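Local coordinates for protein alpha-1,4-endofucoidanase (Mariniflexile fucanivorans, PDB 6DLH) that hydrolyses alpha-1,4-linked fucoidan internally, as a glycoside hydrolase family 107 enzyme with a retaining mechanism related to that of GH29 alpha-L-fucosidases, at residues 34-39 / 285-289; 49-53 / 350-354; 82-86 / 130-134; 143-149 / 220-226. All coordinates share one frame; numbering follows the deposited sequence.

Interaction 1 of 4, residues 34-39 / 285-289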
loop_
_atom_site.group_PDB
_atom_site.type_symbol
_atom_site.label_atom_id
_atom_site.label_comp_id
_atom_site.label_asym_id
_atom_site.label_seq_id
_atom_site.Cartn_x
_atom_site.Cartn_y
_atom_site.Cartn_z
ATOM N N ASN A 34 -3.156 12.400 28.435
ATOM C CA ASN A 34 -3.099 11.065 27.861
ATOM C C ASN A 34 -1.846 10.919 26.997
ATOM O O ASN A 34 -1.532 9.814 26.559
ATOM C CB ASN A 34 -4.362 10.720 27.063
ATOM C CG ASN A 34 -5.604 10.584 27.916
ATOM O OD1 ASN A 34 -5.580 9.939 28.967
ATOM N ND2 ASN A 34 -6.698 11.173 27.457
ATOM N N GLN A 35 -1.137 12.036 26.775
ATOM C CA GLN A 35 0.074 12.073 25.964
ATOM C C GLN A 35 1.038 10.973 26.398
ATOM O O GLN A 35 1.435 10.904 27.561
ATOM C CB GLN A 35 0.775 13.428 26.058
ATOM C CG GLN A 35 1.918 13.584 25.063
ATOM C CD GLN A 35 2.729 14.838 25.268
ATOM O OE1 GLN A 35 2.567 15.554 26.253
ATOM N NE2 GLN A 35 3.614 15.122 24.327
ATOM N N GLY A 36 1.407 10.121 25.438
ATOM C CA GLY A 36 2.366 9.063 25.689
ATOM C C GLY A 36 1.690 7.814 26.240
ATOM O O GLY A 36 1.952 6.717 25.757
ATOM N N LEU A 37 0.828 7.992 27.251
ATOM C CA LEU A 37 0.116 6.884 27.874
ATOM C C LEU A 37 -0.630 6.075 26.813
ATOM O O LEU A 37 -0.753 4.856 26.923
ATOM C CB LEU A 37 -0.862 7.422 28.928
ATOM C CG LEU A 37 -0.338 7.490 30.364
ATOM C CD1 LEU A 37 -1.326 8.235 31.256
ATOM C CD2 LEU A 37 -0.072 6.098 30.925
ATOM N N ARG A 38 -1.113 6.764 25.776
ATOM C CA ARG A 38 -1.911 6.098 24.762
ATOM C C ARG A 38 -1.029 5.298 23.801
ATOM O O ARG A 38 -1.550 4.660 22.887
ATOM C CB ARG A 38 -2.866 7.080 24.078
ATOM C CG ARG A 38 -2.200 8.217 23.321
ATOM C CD ARG A 38 -3.302 9.020 22.656
ATOM N NE ARG A 38 -2.857 10.371 22.362
ATOM C CZ ARG A 38 -3.010 11.419 23.166
ATOM N NH1 ARG A 38 -2.392 12.556 22.892
ATOM N NH2 ARG A 38 -3.779 11.328 24.236
ATOM N N ALA A 39 0.293 5.318 24.031
ATOM C CA ALA A 39 1.246 4.522 23.275
ATOM C C ALA A 39 1.915 3.499 24.191
ATOM O O ALA A 39 3.012 3.015 23.904
ATOM C CB ALA A 39 2.260 5.426 22.610
ATOM N N THR A 285 7.457 17.254 21.187
ATOM C CA THR A 285 6.517 18.359 21.140
ATOM C C THR A 285 5.366 18.031 22.087
ATOM O O THR A 285 5.378 16.990 22.743
ATOM C CB THR A 285 5.997 18.625 19.723
ATOM O OG1 THR A 285 5.217 17.500 19.318
ATOM C CG2 THR A 285 7.093 18.927 18.726
ATOM N N LEU A 286 4.373 18.924 22.150
ATOM C CA LEU A 286 3.211 18.697 22.994
ATOM C C LEU A 286 2.316 17.620 22.375
ATOM O O LEU A 286 1.335 17.206 22.987
ATOM C CB LEU A 286 2.457 20.020 23.177
ATOM C CG LEU A 286 3.151 21.072 24.048
ATOM C CD1 LEU A 286 2.635 22.466 23.729
ATOM C CD2 LEU A 286 2.994 20.765 25.532
ATOM N N PHE A 287 2.674 17.149 21.173
ATOM C CA PHE A 287 1.765 16.315 20.401
ATOM C C PHE A 287 2.391 14.965 20.041
ATOM O O PHE A 287 1.762 14.166 19.352
ATOM C CB PHE A 287 1.183 17.108 19.223
ATOM C CG PHE A 287 0.481 18.372 19.650
ATOM C CD1 PHE A 287 -0.765 18.321 20.262
ATOM C CD2 PHE A 287 1.085 19.611 19.489
ATOM C CE1 PHE A 287 -1.397 19.482 20.683
ATOM C CE2 PHE A 287 0.455 20.771 19.915
ATOM C CZ PHE A 287 -0.785 20.704 20.512
ATOM N N ASP A 288 3.608 14.709 20.543
ATOM C CA ASP A 288 4.291 13.435 20.365
ATOM C C ASP A 288 3.881 12.467 21.474
ATOM O O ASP A 288 4.060 12.759 22.653
ATOM C CB ASP A 288 5.810 13.623 20.375
ATOM C CG ASP A 288 6.378 14.149 19.071
ATOM O OD1 ASP A 288 6.352 13.392 18.068
ATOM O OD2 ASP A 288 6.854 15.302 19.068
ATOM N N ASP A 289 3.344 11.307 21.082
ATOM C CA ASP A 289 3.079 10.226 22.018
ATOM C C ASP A 289 4.284 9.291 22.046
ATOM O O ASP A 289 4.507 8.602 23.036
ATOM C CB ASP A 289 1.805 9.455 21.656
ATOM C CG ASP A 289 0.539 10.288 21.754
ATOM O OD1 ASP A 289 0.100 10.548 22.892
ATOM O OD2 ASP A 289 0.009 10.670 20.700
HETATM O O HOH W 1 -0.411 13.365 20.570
#
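Asp-289 and Gln-35 carry the contact between two loops of the catalytic barrel, and the 285-289 loop is shaped by a type I beta turn from Thr-285 to Asp-288. Hydrogen bonding dominates. With CG trans to the backbone N (chi1 -171°) and the rest of the chain extended, Gln-35 sends its amide into the turn. There NE2 gives a bond to Asp-288 O at 2.9 Å, close to its own amide plane, and a weak one to Thr-285 O at 3.0 Å. Glutamine is long enough to reach these two carbonyls and has the N-H groups that they need. The backbone donates the same way: Gly-36 N gives its hydrogen, nearly straight, to Asp-289 OD1 at 2.9 Å, which receives it on its anti lone pair. Gly-36 has a positive phi at which a CB would press on the preceding carbonyl oxygen, so glycine fits here. Inside the turn, Asp-288 OD2 accepts from Thr-285 N and OG1, and OG1 in turn accepts from Phe-287 N, an ST turn.

The charged part is a salt bridge, Arg-38 NE to Asp-289 OD1 at 3.0 Å. The oxygen sits over one face of the guanidinium, whose plane stands 79° from that of the carboxylate, and Asp-32 offers Arg-38 NH1 a second acidic partner. Calcium lies nearby: the Gln-35 side chain is about 5 Å from that of Asn-335, a calcium ligand. Water joins the two kinds of contact, accepting from Arg-38 NH1 in the guanidinium plane and donating to Asp-289 OD2. It also donates to Phe-287 O, at 2.6 Å.

Interaction 2 of 4, residues 49-53 / 350-354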
loop_
_atom_site.group_PDB
_atom_site.type_symbol
_atom_site.label_atom_id
_atom_site.label_comp_id
_atom_site.label_asym_id
_atom_site.label_seq_id
_atom_site.Cartn_x
_atom_site.Cartn_y
_atom_site.Cartn_z
ATOM N N LEU A 49 7.570 -2.940 8.203
ATOM C CA LEU A 49 7.217 -1.895 7.258
ATOM C C LEU A 49 6.828 -2.523 5.927
ATOM O O LEU A 49 7.584 -3.327 5.381
ATOM C CB LEU A 49 8.398 -0.932 7.070
ATOM C CG LEU A 49 8.165 0.165 6.028
ATOM C CD1 LEU A 49 7.061 1.107 6.478
ATOM C CD2 LEU A 49 9.441 0.950 5.736
ATOM N N TRP A 50 5.667 -2.109 5.402
ATOM C CA TRP A 50 5.181 -2.573 4.111
ATOM C C TRP A 50 4.854 -1.371 3.229
ATOM O O TRP A 50 3.856 -0.675 3.446
ATOM C CB TRP A 50 3.981 -3.511 4.304
ATOM C CG TRP A 50 3.583 -4.293 3.094
ATOM C CD1 TRP A 50 4.099 -5.483 2.669
ATOM C CD2 TRP A 50 2.536 -3.959 2.163
ATOM N NE1 TRP A 50 3.457 -5.908 1.537
ATOM C CE2 TRP A 50 2.495 -4.993 1.201
ATOM C CE3 TRP A 50 1.639 -2.888 2.045
ATOM C CZ2 TRP A 50 1.582 -4.987 0.145
ATOM C CZ3 TRP A 50 0.738 -2.884 1.001
ATOM C CH2 TRP A 50 0.717 -3.917 0.063
ATOM N N LEU A 51 5.734 -1.108 2.257
ATOM C CA LEU A 51 5.680 0.154 1.538
ATOM C C LEU A 51 5.907 -0.088 0.048
ATOM O O LEU A 51 7.041 -0.231 -0.413
ATOM C CB LEU A 51 6.696 1.129 2.149
ATOM C CG LEU A 51 6.815 2.511 1.504
ATOM C CD1 LEU A 51 5.479 3.241 1.509
ATOM C CD2 LEU A 51 7.876 3.355 2.208
ATOM N N PRO A 52 4.823 -0.171 -0.755
ATOM C CA PRO A 52 4.947 -0.157 -2.215
ATOM C C PRO A 52 5.300 1.244 -2.706
ATOM O O PRO A 52 5.090 2.234 -1.997
ATOM C CB PRO A 52 3.555 -0.564 -2.723
ATOM C CG PRO A 52 2.829 -1.076 -1.495
ATOM C CD PRO A 52 3.436 -0.348 -0.308
ATOM N N GLU A 53 5.838 1.308 -3.927
ATOM C CA GLU A 53 6.276 2.572 -4.489
ATOM C C GLU A 53 5.531 2.862 -5.791
ATOM O O GLU A 53 4.986 1.953 -6.421
ATOM C CB GLU A 53 7.787 2.550 -4.709
ATOM C CG GLU A 53 8.571 2.537 -3.407
ATOM C CD GLU A 53 10.077 2.527 -3.582
ATOM O OE1 GLU A 53 10.548 3.045 -4.614
ATOM O OE2 GLU A 53 10.772 1.996 -2.689
ATOM N N SER A 350 17.854 0.965 2.001
ATOM C CA SER A 350 16.677 1.792 2.224
ATOM C C SER A 350 15.786 1.178 3.298
ATOM O O SER A 350 16.108 0.122 3.835
ATOM C CB SER A 350 15.921 2.028 0.945
ATOM O OG SER A 350 15.379 0.818 0.461
ATOM N N TRP A 351 14.673 1.857 3.604
ATOM C CA TRP A 351 13.769 1.411 4.654
ATOM C C TRP A 351 12.892 0.252 4.183
ATOM O O TRP A 351 12.528 -0.592 4.987
ATOM C CB TRP A 351 12.931 2.566 5.226
ATOM C CG TRP A 351 13.596 3.282 6.367
ATOM C CD1 TRP A 351 13.546 2.946 7.690
ATOM C CD2 TRP A 351 14.449 4.440 6.280
ATOM N NE1 TRP A 351 14.310 3.808 8.429
ATOM C CE2 TRP A 351 14.872 4.739 7.596
ATOM C CE3 TRP A 351 14.909 5.240 5.222
ATOM C CZ2 TRP A 351 15.717 5.813 7.883
ATOM C CZ3 TRP A 351 15.740 6.307 5.507
ATOM C CH2 TRP A 351 16.137 6.588 6.821
ATOM N N ASN A 352 12.545 0.209 2.892
ATOM C CA ASN A 352 11.428 -0.620 2.464
ATOM C C ASN A 352 11.872 -1.689 1.466
ATOM O O ASN A 352 11.063 -2.515 1.041
ATOM C CB ASN A 352 10.284 0.224 1.893
ATOM C CG ASN A 352 10.641 0.864 0.567
ATOM O OD1 ASN A 352 11.785 1.252 0.351
ATOM N ND2 ASN A 352 9.671 0.985 -0.321
ATOM N N ALA A 353 13.158 -1.677 1.115
ATOM C CA ALA A 353 13.706 -2.577 0.113
ATOM C C ALA A 353 15.211 -2.681 0.327
ATOM O O ALA A 353 15.774 -1.926 1.119
ATOM C CB ALA A 353 13.379 -2.054 -1.264
ATOM N N GLY A 354 15.852 -3.620 -0.371
ATOM C CA GLY A 354 17.291 -3.774 -0.258
ATOM C C GLY A 354 17.720 -5.235 -0.165
ATOM O O GLY A 354 17.182 -6.005 0.625
HETATM O O HOH W 2 13.499 1.646 -2.162
#
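Asn-352 pushes its amide between Leu-51 and Glu-53, and the contact is organised round the way this flat group is turned. Its CG lies between the backbone N and the carbonyl carbon (chi1 69°), which brings ND2 against the 49-53 segment. Both N-H groups of ND2 are then used. One goes to Leu-51 O at 2.9 Å, tilted from that carbonyl's plane, and the other to Glu-53 OE2 at 2.8 Å, on the anti lone pair.

The Glu-53 carboxylate and the Asn-352 amide are almost coplanar, 18° apart, and OE2 itself lies in the amide plane. An extended Glu-53 chain is what carries the carboxylate this far. A water donates to OE2 as well, at 2.8 Å, and weakly to Ser-350 OG. Asparagine suits the place because a short amide with two N-H groups can hold a main-chain oxygen and a carboxylate at once.

Leucines pack beside the polar clasp. Leu-51 crosses Asn-352 at a slant, its CB 3.7 Å from Asn-352 CB, while CG and CD2 sit above the amide plane at its ND2 end. Two residues earlier, Leu-49 CD2 rests against the base of Trp-351, 3.9 Å from its CB and 3.5 Å from its carbonyl O. The indole itself turns off from the contact, its NE1 held by Phe-343 O and its ring engaged by Lys-345 in a cation-pi contact.

This is packing between two barrel loops, one leaving strand 46-49 at its C-terminal end, the other running from strand 341-342 to helix 361-372. Leu-49 and Leu-51 also lean on neighbouring strand 80-84, through Gln-82 and Pro-84.

Interaction 3 of 4, residues 82-86 / 130-134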
loop_
_atom_site.group_PDB
_atom_site.type_symbol
_atom_site.label_atom_id
_atom_site.label_comp_id
_atom_site.label_asym_id
_atom_site.label_seq_id
_atom_site.Cartn_x
_atom_site.Cartn_y
_atom_site.Cartn_z
ATOM N N GLN A 82 3.764 -0.860 9.710
ATOM C CA GLN A 82 3.631 0.494 9.196
ATOM C C GLN A 82 3.223 0.446 7.725
ATOM O O GLN A 82 3.822 -0.282 6.935
ATOM C CB GLN A 82 4.923 1.299 9.386
ATOM C CG GLN A 82 4.842 2.720 8.830
ATOM C CD GLN A 82 6.099 3.544 9.002
ATOM O OE1 GLN A 82 6.596 4.143 8.052
ATOM N NE2 GLN A 82 6.627 3.582 10.217
ATOM N N LEU A 83 2.192 1.235 7.389
ATOM C CA LEU A 83 1.658 1.360 6.042
ATOM C C LEU A 83 1.757 2.818 5.603
ATOM O O LEU A 83 1.690 3.726 6.429
ATOM C CB LEU A 83 0.184 0.946 6.043
ATOM C CG LEU A 83 -0.127 -0.470 6.513
ATOM C CD1 LEU A 83 -1.624 -0.605 6.785
ATOM C CD2 LEU A 83 0.335 -1.495 5.482
ATOM N N PRO A 84 1.884 3.108 4.293
ATOM C CA PRO A 84 1.772 4.489 3.829
ATOM C C PRO A 84 0.307 4.903 3.926
ATOM O O PRO A 84 -0.576 4.055 3.786
ATOM C CB PRO A 84 2.162 4.383 2.351
ATOM C CG PRO A 84 1.798 2.960 1.974
ATOM C CD PRO A 84 2.114 2.145 3.207
ATOM N N LEU A 85 0.073 6.186 4.245
ATOM C CA LEU A 85 -1.067 6.904 3.691
ATOM C C LEU A 85 -0.559 7.707 2.497
ATOM O O LEU A 85 -1.191 7.702 1.445
ATOM C CB LEU A 85 -1.737 7.806 4.732
ATOM C CG LEU A 85 -2.725 8.841 4.177
ATOM C CD1 LEU A 85 -3.791 8.196 3.290
ATOM C CD2 LEU A 85 -3.393 9.628 5.299
ATOM N N THR A 86 0.598 8.368 2.677
ATOM C CA THR A 86 1.332 8.979 1.577
ATOM C C THR A 86 2.693 8.309 1.457
ATOM O O THR A 86 3.122 7.615 2.375
ATOM C CB THR A 86 1.529 10.492 1.765
ATOM O OG1 THR A 86 2.791 10.744 2.387
ATOM C CG2 THR A 86 0.407 11.154 2.540
ATOM N N LEU A 130 -6.035 0.875 1.292
ATOM C CA LEU A 130 -5.652 1.043 2.684
ATOM C C LEU A 130 -6.628 0.316 3.608
ATOM O O LEU A 130 -6.193 -0.375 4.528
ATOM C CB LEU A 130 -5.559 2.537 3.016
ATOM C CG LEU A 130 -5.028 2.874 4.409
ATOM C CD1 LEU A 130 -3.663 2.241 4.651
ATOM C CD2 LEU A 130 -4.960 4.380 4.612
ATOM N N LEU A 131 -7.937 0.470 3.365
ATOM C CA LEU A 131 -8.936 -0.182 4.201
ATOM C C LEU A 131 -8.750 -1.695 4.140
ATOM O O LEU A 131 -8.946 -2.393 5.138
ATOM C CB LEU A 131 -10.348 0.204 3.742
ATOM C CG LEU A 131 -11.497 -0.437 4.526
ATOM C CD1 LEU A 131 -11.417 -0.105 6.009
ATOM C CD2 LEU A 131 -12.854 -0.029 3.961
ATOM N N SER A 132 -8.388 -2.184 2.950
ATOM C CA SER A 132 -8.093 -3.594 2.766
ATOM C C SER A 132 -6.974 -4.022 3.725
ATOM O O SER A 132 -7.160 -4.926 4.550
ATOM C CB SER A 132 -7.758 -3.871 1.324
ATOM O OG SER A 132 -7.557 -5.257 1.115
ATOM N N TRP A 133 -5.830 -3.326 3.632
ATOM C CA TRP A 133 -4.643 -3.639 4.415
ATOM C C TRP A 133 -4.957 -3.533 5.906
ATOM O O TRP A 133 -4.586 -4.413 6.690
ATOM C CB TRP A 133 -3.472 -2.729 4.028
ATOM C CG TRP A 133 -3.246 -2.532 2.558
ATOM C CD1 TRP A 133 -3.582 -3.376 1.539
ATOM C CD2 TRP A 133 -2.572 -1.418 1.943
ATOM N NE1 TRP A 133 -3.192 -2.851 0.335
ATOM C CE2 TRP A 133 -2.571 -1.649 0.551
ATOM C CE3 TRP A 133 -1.980 -0.246 2.431
ATOM C CZ2 TRP A 133 -1.995 -0.754 -0.349
ATOM C CZ3 TRP A 133 -1.419 0.642 1.540
ATOM C CH2 TRP A 133 -1.432 0.392 0.168
ATOM N N LEU A 134 -5.684 -2.471 6.282
ATOM C CA LEU A 134 -6.023 -2.218 7.675
ATOM C C LEU A 134 -6.808 -3.396 8.261
ATOM O O LEU A 134 -6.539 -3.817 9.387
ATOM C CB LEU A 134 -6.820 -0.908 7.778
ATOM C CG LEU A 134 -6.040 0.400 7.601
ATOM C CD1 LEU A 134 -7.001 1.587 7.571
ATOM C CD2 LEU A 134 -5.005 0.594 8.707
#
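Leu-83, on strand 80-84, packs among the side chains of Leu-130, Trp-133 and Leu-134 on helix 129-139, and the tight part of the contact is there. Its CD1 lies 3.9 Å from Trp-133 CB and 4.1 Å from both Leu-130 CD1 and Leu-134 CD2, so one methyl is held by three residues of one helix face, spaced i, i+3 and i+4. The other methyl, CD2, comes obliquely to the indole, 4.0 Å from Trp-133 CE3. Next along the strand, the Pro-84 side chain crosses Trp-133 at about a right angle and meets the indole obliquely, CG 4.0 Å from CZ3. Leu-130, its CG trans to the backbone N (chi1 -174°), brings CD1 to 3.7 Å from Pro-84 O.

The packing thins toward Leu-85, where CD1 meets Leu-130 CD2 at 4.2 Å. The far side of the helix, with Leu-131 and Ser-132, is partly exposed.

Strand and helix run nearly antiparallel, as expected of a helix covering a barrel strand. Branched leucines and a large indole supply the apolar bulk for an axis separation of 10.0 Å. Trp-133 meets Trp-50 edge to face and gives its NE1 to Ile-63 O. With its polar atom satisfied there, the side-chain contact is apolar and rests on shape and burial.

Interaction 4 of 4, residues 143-149 / 220-226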
loop_
_atom_site.group_PDB
_atom_site.type_symbol
_atom_site.label_atom_id
_atom_site.label_comp_id
_atom_site.label_asym_id
_atom_site.label_seq_id
_atom_site.Cartn_x
_atom_site.Cartn_y
_atom_site.Cartn_z
ATOM N N ARG A 143 -1.667 -4.529 15.158
ATOM C CA ARG A 143 -1.965 -3.103 15.194
ATOM C C ARG A 143 -1.314 -2.442 13.984
ATOM O O ARG A 143 -0.594 -3.101 13.238
ATOM C CB ARG A 143 -1.500 -2.492 16.525
ATOM C CG ARG A 143 -2.419 -2.828 17.692
ATOM C CD ARG A 143 -1.854 -2.616 19.084
ATOM N NE ARG A 143 -2.444 -1.416 19.644
ATOM C CZ ARG A 143 -3.296 -1.370 20.662
ATOM N NH1 ARG A 143 -3.294 -2.306 21.598
ATOM N NH2 ARG A 143 -4.143 -0.365 20.737
ATOM N N THR A 144 -1.597 -1.150 13.772
ATOM C CA THR A 144 -1.115 -0.464 12.581
ATOM C C THR A 144 -0.503 0.886 12.952
ATOM O O THR A 144 -0.898 1.519 13.935
ATOM C CB THR A 144 -2.216 -0.324 11.518
ATOM O OG1 THR A 144 -3.092 0.715 11.953
ATOM C CG2 THR A 144 -3.016 -1.592 11.328
ATOM N N GLU A 145 0.488 1.288 12.148
ATOM C CA GLU A 145 1.147 2.585 12.204
ATOM C C GLU A 145 1.066 3.156 10.795
ATOM O O GLU A 145 1.322 2.438 9.832
ATOM C CB GLU A 145 2.604 2.417 12.657
ATOM C CG GLU A 145 3.403 3.715 12.757
ATOM C CD GLU A 145 4.897 3.577 13.075
ATOM O OE1 GLU A 145 5.519 2.575 12.640
ATOM O OE2 GLU A 145 5.453 4.482 13.750
ATOM N N ILE A 146 0.702 4.437 10.678
ATOM C CA ILE A 146 0.459 5.013 9.367
ATOM C C ILE A 146 1.474 6.115 9.099
ATOM O O ILE A 146 1.643 7.016 9.922
ATOM C CB ILE A 146 -0.999 5.508 9.236
ATOM C CG1 ILE A 146 -2.014 4.376 9.450
ATOM C CG2 ILE A 146 -1.206 6.222 7.905
ATOM C CD1 ILE A 146 -2.034 3.326 8.357
ATOM N N TYR A 147 2.126 6.027 7.933
ATOM C CA TYR A 147 3.137 6.985 7.524
ATOM C C TYR A 147 2.510 8.089 6.677
ATOM O O TYR A 147 1.813 7.810 5.704
ATOM C CB TYR A 147 4.234 6.306 6.704
ATOM C CG TYR A 147 5.235 7.271 6.120
ATOM C CD1 TYR A 147 4.966 7.975 4.951
ATOM C CD2 TYR A 147 6.454 7.491 6.744
ATOM C CE1 TYR A 147 5.878 8.874 4.421
ATOM C CE2 TYR A 147 7.382 8.376 6.221
ATOM C CZ TYR A 147 7.094 9.069 5.056
ATOM O OH TYR A 147 8.020 9.937 4.555
ATOM N N VAL A 148 2.808 9.342 7.046
ATOM C CA VAL A 148 2.401 10.517 6.293
ATOM C C VAL A 148 3.605 11.443 6.186
ATOM O O VAL A 148 4.221 11.776 7.192
ATOM C CB VAL A 148 1.204 11.239 6.946
ATOM C CG1 VAL A 148 0.952 12.598 6.300
ATOM C CG2 VAL A 148 -0.065 10.394 6.919
ATOM N N ASN A 149 3.955 11.824 4.957
ATOM C CA ASN A 149 4.979 12.834 4.783
ATOM C C ASN A 149 4.327 14.194 5.002
ATOM O O ASN A 149 3.242 14.456 4.485
ATOM C CB ASN A 149 5.709 12.697 3.448
ATOM C CG ASN A 149 6.887 13.639 3.352
ATOM O OD1 ASN A 149 6.710 14.823 3.069
ATOM N ND2 ASN A 149 8.085 13.132 3.601
ATOM N N ILE A 220 -6.510 2.260 12.997
ATOM C CA ILE A 220 -5.224 2.947 12.966
ATOM C C ILE A 220 -4.771 3.196 14.402
ATOM O O ILE A 220 -5.443 3.924 15.128
ATOM C CB ILE A 220 -5.351 4.274 12.191
ATOM C CG1 ILE A 220 -5.656 4.031 10.710
ATOM C CG2 ILE A 220 -4.108 5.137 12.388
ATOM C CD1 ILE A 220 -5.816 5.289 9.894
ATOM N N ASP A 221 -3.623 2.624 14.796
ATOM C CA ASP A 221 -3.177 2.751 16.178
ATOM C C ASP A 221 -2.166 3.885 16.344
ATOM O O ASP A 221 -2.010 4.407 17.443
ATOM C CB ASP A 221 -2.635 1.438 16.751
ATOM C CG ASP A 221 -3.650 0.314 16.735
ATOM O OD1 ASP A 221 -3.839 -0.278 15.663
ATOM O OD2 ASP A 221 -4.244 0.045 17.796
ATOM N N ALA A 222 -1.475 4.253 15.258
ATOM C CA ALA A 222 -0.364 5.192 15.338
ATOM C C ALA A 222 -0.208 5.913 14.009
ATOM O O ALA A 222 -0.507 5.336 12.971
ATOM C CB ALA A 222 0.915 4.469 15.703
ATOM N N TRP A 223 0.259 7.169 14.078
ATOM C CA TRP A 223 0.630 7.974 12.925
ATOM C C TRP A 223 2.064 8.470 13.108
ATOM O O TRP A 223 2.402 9.007 14.158
ATOM C CB TRP A 223 -0.301 9.189 12.802
ATOM C CG TRP A 223 -1.758 8.907 12.591
ATOM C CD1 TRP A 223 -2.683 8.604 13.544
ATOM C CD2 TRP A 223 -2.467 8.969 11.341
ATOM N NE1 TRP A 223 -3.916 8.453 12.971
ATOM C CE2 TRP A 223 -3.815 8.672 11.621
ATOM C CE3 TRP A 223 -2.096 9.241 10.019
ATOM C CZ2 TRP A 223 -4.789 8.627 10.624
ATOM C CZ3 TRP A 223 -3.057 9.194 9.032
ATOM C CH2 TRP A 223 -4.385 8.889 9.335
ATOM N N CYS A 224 2.904 8.340 12.079
ATOM C CA CYS A 224 4.210 8.974 12.156
ATOM C C CYS A 224 4.364 9.945 10.990
ATOM O O CYS A 224 4.198 9.546 9.839
ATOM C CB CYS A 224 5.347 7.956 12.213
ATOM S SG CYS A 224 5.457 6.873 10.762
ATOM N N PHE A 225 4.686 11.210 11.313
ATOM C CA PHE A 225 4.763 12.281 10.330
ATOM C C PHE A 225 6.219 12.628 10.047
ATOM O O PHE A 225 6.914 13.168 10.902
ATOM C CB PHE A 225 3.992 13.516 10.815
ATOM C CG PHE A 225 2.505 13.301 10.948
ATOM C CD1 PHE A 225 1.676 13.370 9.835
ATOM C CD2 PHE A 225 1.936 13.017 12.181
ATOM C CE1 PHE A 225 0.308 13.156 9.952
ATOM C CE2 PHE A 225 0.570 12.795 12.297
ATOM C CZ PHE A 225 -0.239 12.868 11.183
ATOM N N ASP A 226 6.650 12.342 8.817
ATOM C CA ASP A 226 8.017 12.545 8.377
ATOM C C ASP A 226 8.189 13.989 7.909
ATOM O O ASP A 226 7.204 14.663 7.614
ATOM C CB ASP A 226 8.338 11.569 7.243
ATOM C CG ASP A 226 9.815 11.301 7.017
ATOM O OD1 ASP A 226 10.637 11.801 7.813
ATOM O OD2 ASP A 226 10.128 10.577 6.044
#
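Asp-221 does something unusual at the entrance to this parallel strand pair: its carboxylate serves in place of a backbone acceptor. OD1 takes the Thr-144 N-H at 3.1 Å, while OD2 forms a salt bridge with Arg-143 NE at 3.0 Å. The arginine chain bends at chi3 (105°) to curl round the acid, and the guanidinium and carboxylate planes stand 75° apart; Trp-41 adds a cation-pi contact.

Beyond this clasp the strands follow the regular parallel alternation. Ile-146 N donates to Ala-222 O, Ile-146 O accepts from Cys-224 N at 2.8 Å, and Val-148 repeats the pattern with Cys-224 O and Asp-226 N.

Side chains divide by face. Ile-146, Val-148, Trp-223 and Phe-225 face the helices: Ile-146 CB lies over the Trp-223 ring and Val-148 CG2 at its edge, 3.9 Å from CZ3, whereas Val-148 CB packs 3.6 Å from Phe-225 CD1. Trp-223 and Phe-225 lie beneath helix 198-216, and Ile-146 against helix 129-139.

On the other face Glu-145, Tyr-147 and Cys-224 line the barrel interior. There Tyr-147 OH donates to Asp-226 OD2 at 2.7 Å, with the oxygen in the ring plane; Asp-226 OD1 is held by Asn-270. Asp-226 is the last residue of strand 222-226, probably at the end where (beta/alpha)8-barrel glycoside hydrolases, GH29 fucosidases among them, carry their active sites.

Interactions 2, 3 and 4 belong to the parallel sheet of the barrel: strand 46-49 leads into interaction 2, strand 80-84 provides one side of interaction 3, and strands 143-149 and 222-226 form interaction 4, so neighbouring strands carry successive contacts. Interactions 3 and 4 touch, their centres about 9 Å apart, through backbone bonding between 82-86 and 143-149; interactions 2 and 3 also touch, with centres about 13 Å apart. Interaction 1 joins buried loops beside strand 266-269, its centre about 14 Å from that of interaction 4 and about 27 Å from that of interaction 2. In sequence, 3 then 4 are nested within the spans closed by 1 and 2, whose segments alternate, so early and late parts of the catalytic barrel are drawn together.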